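Local atomic coordinates of serine-tRNA ligase (Naegleria fowleri, PDB entry 6BLJ), a protein that probably charges tRNA(Ser) with serine in the cytoplasm, first activating the amino acid with ATP and then passing it to the tRNA. Residues K256-L261 against P287-H292; E266-V271 against L280-E285. All coordinates share one frame; numbering follows the deposited sequence. Where two conformers were deposited one is given.

Overall arrangement
Followed from its N-terminal side, this part of the chain leaves helix 252-256, runs through the loop 256-261 and the short helix 263-266, then makes strand 270-272, turns, and returns as strand 278-280 before entering helix 285-290. Contact 1 closes the larger loop, setting the loop after helix 252-256 against helix 285-290. Contact 2, between 266-271 and 280-285, closes the smaller loop, nested inside the one closed by contact 1, and holds the two hairpin strands together at the end leading to that helix. The centres of the two contacts are about 11 Å apart, and they meet where P287 CG packs on I281 CD1 at 3.9 Å. Both touch the second subunit.

Contact 1: residues K256-L261 against P287-H292; sequences KKVAQL and PIAAFH
V258 rests on A289 and A290, and through this one valine a loop of the class II synthetase fold is set against helix 285-290. The backbones come nearest at this pair too, with V258 CA 6.7 Å from A289 CA. From V258 CB, CG1 is carried toward the helix, anti to the carbonyl carbon (chi1 -56°). The tip of CG1 settles against the methyl of A289, its carbon 3.8 Å from A289 CB. It also reaches the helix backbone, lying 3.8 Å from A290 N, and lies 4.1 Å from A290 CB. Alanine suits both helix positions because a single methyl lets the loop come close, and the branched valine reaches across without a flexible chain. M250, from strand 249-251, packs on both V258 and A290, and L421 of helix 416-421 covers V258 and A289, so the patch is buried and apolar. A290 O accepts a hydrogen bond from Q208 NE2 of the second subunit, and the F291 ring meets F216 of that subunit edge-to-face. H292 follows, its ring packed on F339 of strand 332-342 and one face covered by F291 CD2. The imidazole is anchored to the preceding turn of chain: H292 ND1 donates to I288 O at 2.8 Å, in a bent bond with an N-H...O angle of 138°.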
loop_
_atom_site.group_PDB
_atom_site.type_symbol
_atom_site.label_atom_id
_atom_site.label_comp_id
_atom_site.label_asym_id
_atom_site.label_seq_id
_atom_site.Cartn_x
_atom_site.Cartn_y
_atom_site.Cartn_z
ATOM N N LYS A 256 12.752 8.720 0.819
ATOM C CA LYS A 256 13.575 7.513 0.740
ATOM C C LYS A 256 14.974 7.713 1.322
ATOM O O LYS A 256 15.625 6.731 1.701
ATOM C CB LYS A 256 13.668 7.040 -0.716
ATOM C CG LYS A 256 12.480 6.179 -1.127
ATOM C CD LYS A 256 12.242 6.153 -2.627
ATOM C CE LYS A 256 13.298 5.363 -3.369
ATOM N NZ LYS A 256 13.022 5.331 -4.844
ATOM N N LYS A 257 15.444 8.961 1.430
ATOM C CA LYS A 257 16.757 9.231 2.006
ATOM C C LYS A 257 16.766 9.269 3.529
ATOM O O LYS A 257 17.856 9.246 4.116
ATOM C CB LYS A 257 17.305 10.564 1.485
ATOM C CG LYS A 257 17.445 10.662 -0.043
ATOM C CD LYS A 257 17.905 12.063 -0.464
ATOM C CE LYS A 257 18.081 12.208 -1.985
ATOM N NZ LYS A 257 19.275 11.454 -2.465
ATOM N N VAL A 258 15.606 9.340 4.188
ATOM C CA VAL A 258 15.558 9.524 5.637
ATOM C C VAL A 258 14.777 8.435 6.361
ATOM O O VAL A 258 14.682 8.482 7.587
ATOM C CB VAL A 258 14.971 10.906 6.003
ATOM C CG1 VAL A 258 15.746 12.038 5.343
ATOM C CG2 VAL A 258 13.479 10.972 5.629
ATOM N N ALA A 259 14.224 7.451 5.659
ATOM C CA ALA A 259 13.351 6.475 6.304
ATOM C C ALA A 259 13.604 5.076 5.749
ATOM O O ALA A 259 14.097 4.924 4.630
ATOM C CB ALA A 259 11.876 6.858 6.116
ATOM N N GLN A 260 13.243 4.053 6.541
ATOM C CA GLN A 260 13.347 2.646 6.137
ATOM C C GLN A 260 12.214 2.287 5.185
ATOM O O GLN A 260 11.061 2.651 5.429
ATOM C CB GLN A 260 13.262 1.710 7.357
ATOM C CG GLN A 260 14.552 1.422 8.134
ATOM C CD GLN A 260 14.385 0.274 9.140
ATOM O OE1 GLN A 260 15.136 0.157 10.116
ATOM N NE2 GLN A 260 13.397 -0.579 8.897
ATOM N N LEU A 261 12.527 1.524 4.132
ATOM C CA LEU A 261 11.522 1.173 3.122
ATOM C C LEU A 261 10.272 0.492 3.706
ATOM O O LEU A 261 9.186 0.632 3.137
ATOM C CB LEU A 261 12.150 0.292 2.034
ATOM N N PRO A 287 11.673 15.639 7.661
ATOM C CA PRO A 287 12.077 16.814 6.868
ATOM C C PRO A 287 13.283 17.547 7.439
ATOM O O PRO A 287 14.061 18.133 6.672
ATOM C CB PRO A 287 10.822 17.707 6.883
ATOM C CG PRO A 287 10.068 17.296 8.134
ATOM C CD PRO A 287 10.309 15.796 8.216
ATOM N N ILE A 288 13.473 17.541 8.757
ATOM C CA ILE A 288 14.632 18.234 9.310
ATOM C C ILE A 288 15.922 17.516 8.915
ATOM O O ILE A 288 16.956 18.154 8.680
ATOM C CB ILE A 288 14.495 18.387 10.838
ATOM C CG1 ILE A 288 13.308 19.307 11.180
ATOM C CG2 ILE A 288 15.780 18.963 11.442
ATOM C CD1 ILE A 288 12.971 19.320 12.660
ATOM N N ALA A 289 15.892 16.180 8.863
ATOM C CA ALA A 289 17.030 15.439 8.327
ATOM C C ALA A 289 17.281 15.802 6.868
ATOM O O ALA A 289 18.408 16.125 6.485
ATOM C CB ALA A 289 16.799 13.930 8.474
ATOM N N ALA A 290 16.232 15.773 6.038
ATOM C CA ALA A 290 16.408 16.065 4.616
ATOM C C ALA A 290 16.891 17.497 4.398
ATOM O O ALA A 290 17.597 17.771 3.424
ATOM C CB ALA A 290 15.097 15.816 3.858
ATOM N N PHE A 291 16.550 18.403 5.322
ATOM C CA PHE A 291 17.027 19.785 5.302
ATOM C C PHE A 291 18.547 19.858 5.201
ATOM O O PHE A 291 19.088 20.831 4.663
ATOM C CB PHE A 291 16.526 20.484 6.582
ATOM C CG PHE A 291 16.873 21.958 6.700
ATOM C CD1 PHE A 291 15.949 22.932 6.348
ATOM C CD2 PHE A 291 18.085 22.367 7.245
ATOM C CE1 PHE A 291 16.252 24.300 6.483
ATOM C CE2 PHE A 291 18.389 23.716 7.383
ATOM C CZ PHE A 291 17.476 24.683 7.005
ATOM N N HIS A 292 19.250 18.837 5.686
ATOM C CA HIS A 292 20.708 18.848 5.710
ATOM C C HIS A 292 21.340 18.140 4.521
ATOM O O HIS A 292 22.569 18.018 4.476
ATOM C CB HIS A 292 21.212 18.244 7.023
ATOM C CG HIS A 292 20.863 19.084 8.212
ATOM N ND1 HIS A 292 19.678 18.940 8.903
ATOM C CD2 HIS A 292 21.499 20.140 8.774
ATOM C CE1 HIS A 292 19.619 19.844 9.868
ATOM N NE2 HIS A 292 20.712 20.582 9.812
#

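Contact 2: residues E266-V271 against L280-E285; sequences EELYTV and LIATSE
E267 has CG anti to the backbone N (chi1 174°) and an extended chain beyond it, which carries its carboxylate over A282. The last torsion turns the carboxylate so that its face, not its edge, lies against the methyl, with E267 CD 3.3 Å from A282 CB. Alanine suits the spot because its single methyl lets the carboxylate face lie this close; E267 OE1 is hydrogen-bonded to Q263 NE2. L268 places CD2 against the backbone, 3.6 Å from L280 O, and its other neighbour here is the A282 methyl. The polar link between the segments is a backbone one: L280 N donates to Y269 O at 3.1 Å, the donor tilted well out of the carbonyl plane. Beside it a water bridges the two segments, accepting from Y269 N at 2.9 Å and donating to L280 O at 2.6 Å. L280, the residue most covered here, lays CD1 on Y269 CB at 3.9 Å. Farther on, T283 OG1 accepts from E285 N at 3.2 Å, capping the start of helix 285-290, and also binds K335 NZ; A282 O takes R314 NE. R314 and K335 both line the AMP pocket. The whole is the open end of a β-hairpin, strands 270-272 and 278-280, whose sheet continues antiparallel into the second subunit; 280-285 ends in T283-S284-E285, consistent with the TXE loop of seryl-tRNA synthetases, which in relatives lies at the serine site.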
loop_
_atom_site.group_PDB
_atom_site.type_symbol
_atom_site.label_atom_id
_atom_site.label_comp_id
_atom_site.label_asym_id
_atom_site.label_seq_id
_atom_site.Cartn_x
_atom_site.Cartn_y
_atom_site.Cartn_z
ATOM N N GLU A 266 3.584 0.500 6.227
ATOM C CA GLU A 266 2.930 0.459 7.532
ATOM C C GLU A 266 2.591 1.842 8.060
ATOM O O GLU A 266 1.601 1.992 8.789
ATOM C CB GLU A 266 3.810 -0.264 8.559
ATOM C CG GLU A 266 3.069 -0.693 9.862
ATOM C CD GLU A 266 2.842 0.463 10.859
ATOM O OE1 GLU A 266 3.634 1.424 10.844
ATOM O OE2 GLU A 266 1.882 0.406 11.661
ATOM N N GLU A 267 3.369 2.851 7.697
ATOM C CA GLU A 267 3.341 4.122 8.413
ATOM C C GLU A 267 2.900 5.320 7.585
ATOM O O GLU A 267 2.156 6.180 8.096
ATOM C CB GLU A 267 4.733 4.394 9.004
ATOM C CG GLU A 267 4.877 5.764 9.658
ATOM C CD GLU A 267 6.267 5.942 10.270
ATOM O OE1 GLU A 267 7.250 6.258 9.552
ATOM O OE2 GLU A 267 6.355 5.760 11.478
ATOM N N LEU A 268 3.342 5.434 6.336
ATOM C CA LEU A 268 3.280 6.700 5.606
ATOM C C LEU A 268 2.067 6.774 4.679
ATOM O O LEU A 268 1.893 5.917 3.816
ATOM C CB LEU A 268 4.558 6.895 4.787
ATOM C CG LEU A 268 5.820 6.969 5.649
ATOM C CD1 LEU A 268 7.076 7.060 4.753
ATOM C CD2 LEU A 268 5.751 8.163 6.567
ATOM N N TYR A 269 1.252 7.815 4.835
ATOM C CA TYR A 269 0.219 8.103 3.842
ATOM C C TYR A 269 0.827 8.672 2.557
ATOM O O TYR A 269 1.814 9.412 2.585
ATOM C CB TYR A 269 -0.781 9.128 4.382
ATOM C CG TYR A 269 -1.704 8.659 5.506
ATOM C CD1 TYR A 269 -2.920 8.032 5.229
ATOM C CD2 TYR A 269 -1.371 8.892 6.836
ATOM C CE1 TYR A 269 -3.779 7.636 6.252
ATOM C CE2 TYR A 269 -2.220 8.500 7.879
ATOM C CZ TYR A 269 -3.415 7.873 7.588
ATOM O OH TYR A 269 -4.261 7.508 8.613
ATOM N N THR A 270 0.192 8.379 1.422
ATOM C CA THR A 270 0.553 9.012 0.154
ATOM C C THR A 270 -0.378 10.192 -0.116
ATOM O O THR A 270 -1.575 10.127 0.189
ATOM C CB THR A 270 0.470 7.996 -0.995
ATOM O OG1 THR A 270 1.436 6.962 -0.780
ATOM C CG2 THR A 270 0.740 8.659 -2.353
ATOM N N VAL A 271 0.160 11.271 -0.693
ATOM C CA VAL A 271 -0.606 12.476 -1.012
ATOM C C VAL A 271 -0.411 12.813 -2.483
ATOM O O VAL A 271 0.735 12.940 -2.933
ATOM C CB VAL A 271 -0.158 13.661 -0.138
ATOM C CG1 VAL A 271 -0.681 14.974 -0.708
ATOM C CG2 VAL A 271 -0.635 13.451 1.264
ATOM N N LEU A 280 2.880 12.156 3.517
ATOM C CA LEU A 280 2.741 12.923 4.750
ATOM C C LEU A 280 3.815 12.464 5.732
ATOM O O LEU A 280 4.105 11.270 5.846
ATOM C CB LEU A 280 1.357 12.718 5.370
ATOM C CG LEU A 280 0.150 13.259 4.592
ATOM C CD1 LEU A 280 -1.154 12.871 5.265
ATOM C CD2 LEU A 280 0.238 14.785 4.452
ATOM N N ILE A 281 4.412 13.410 6.447
ATOM C CA ILE A 281 5.483 13.038 7.369
ATOM C C ILE A 281 4.919 12.351 8.607
ATOM O O ILE A 281 3.819 12.676 9.086
ATOM C CB ILE A 281 6.325 14.267 7.742
ATOM C CG1 ILE A 281 5.516 15.268 8.582
ATOM C CG2 ILE A 281 6.895 14.887 6.454
ATOM C CD1 ILE A 281 6.396 16.491 9.116
ATOM N N ALA A 282 5.675 11.376 9.123
ATOM C CA ALA A 282 5.379 10.713 10.391
ATOM C C ALA A 282 5.982 11.439 11.588
ATOM O O ALA A 282 5.544 11.203 12.718
ATOM C CB ALA A 282 5.904 9.259 10.369
ATOM N N THR A 283 6.921 12.358 11.358
ATOM C CA THR A 283 7.656 13.055 12.407
ATOM C C THR A 283 8.465 14.169 11.750
ATOM O O THR A 283 8.972 13.986 10.641
ATOM C CB THR A 283 8.582 12.089 13.191
ATOM O OG1 THR A 283 9.510 12.836 13.994
ATOM C CG2 THR A 283 9.386 11.155 12.252
ATOM N N SER A 284 8.593 15.318 12.435
ATOM C CA SER A 284 9.397 16.398 11.866
ATOM C C SER A 284 10.854 15.994 11.697
ATOM O O SER A 284 11.598 16.680 10.984
ATOM C CB SER A 284 9.311 17.676 12.727
ATOM O OG SER A 284 9.781 17.446 14.053
ATOM N N GLU A 285 11.277 14.892 12.313
ATOM C CA GLU A 285 12.654 14.447 12.132
ATOM C C GLU A 285 12.954 14.127 10.666
ATOM O O GLU A 285 14.086 14.317 10.195
ATOM C CB GLU A 285 12.895 13.237 13.037
ATOM C CG GLU A 285 14.252 12.642 12.904
ATOM C CD GLU A 285 14.185 11.283 12.287
ATOM O OE1 GLU A 285 13.493 10.410 12.870
ATOM O OE2 GLU A 285 14.802 11.105 11.216
HETATM O O HOH W 1 2.234 9.676 6.812
#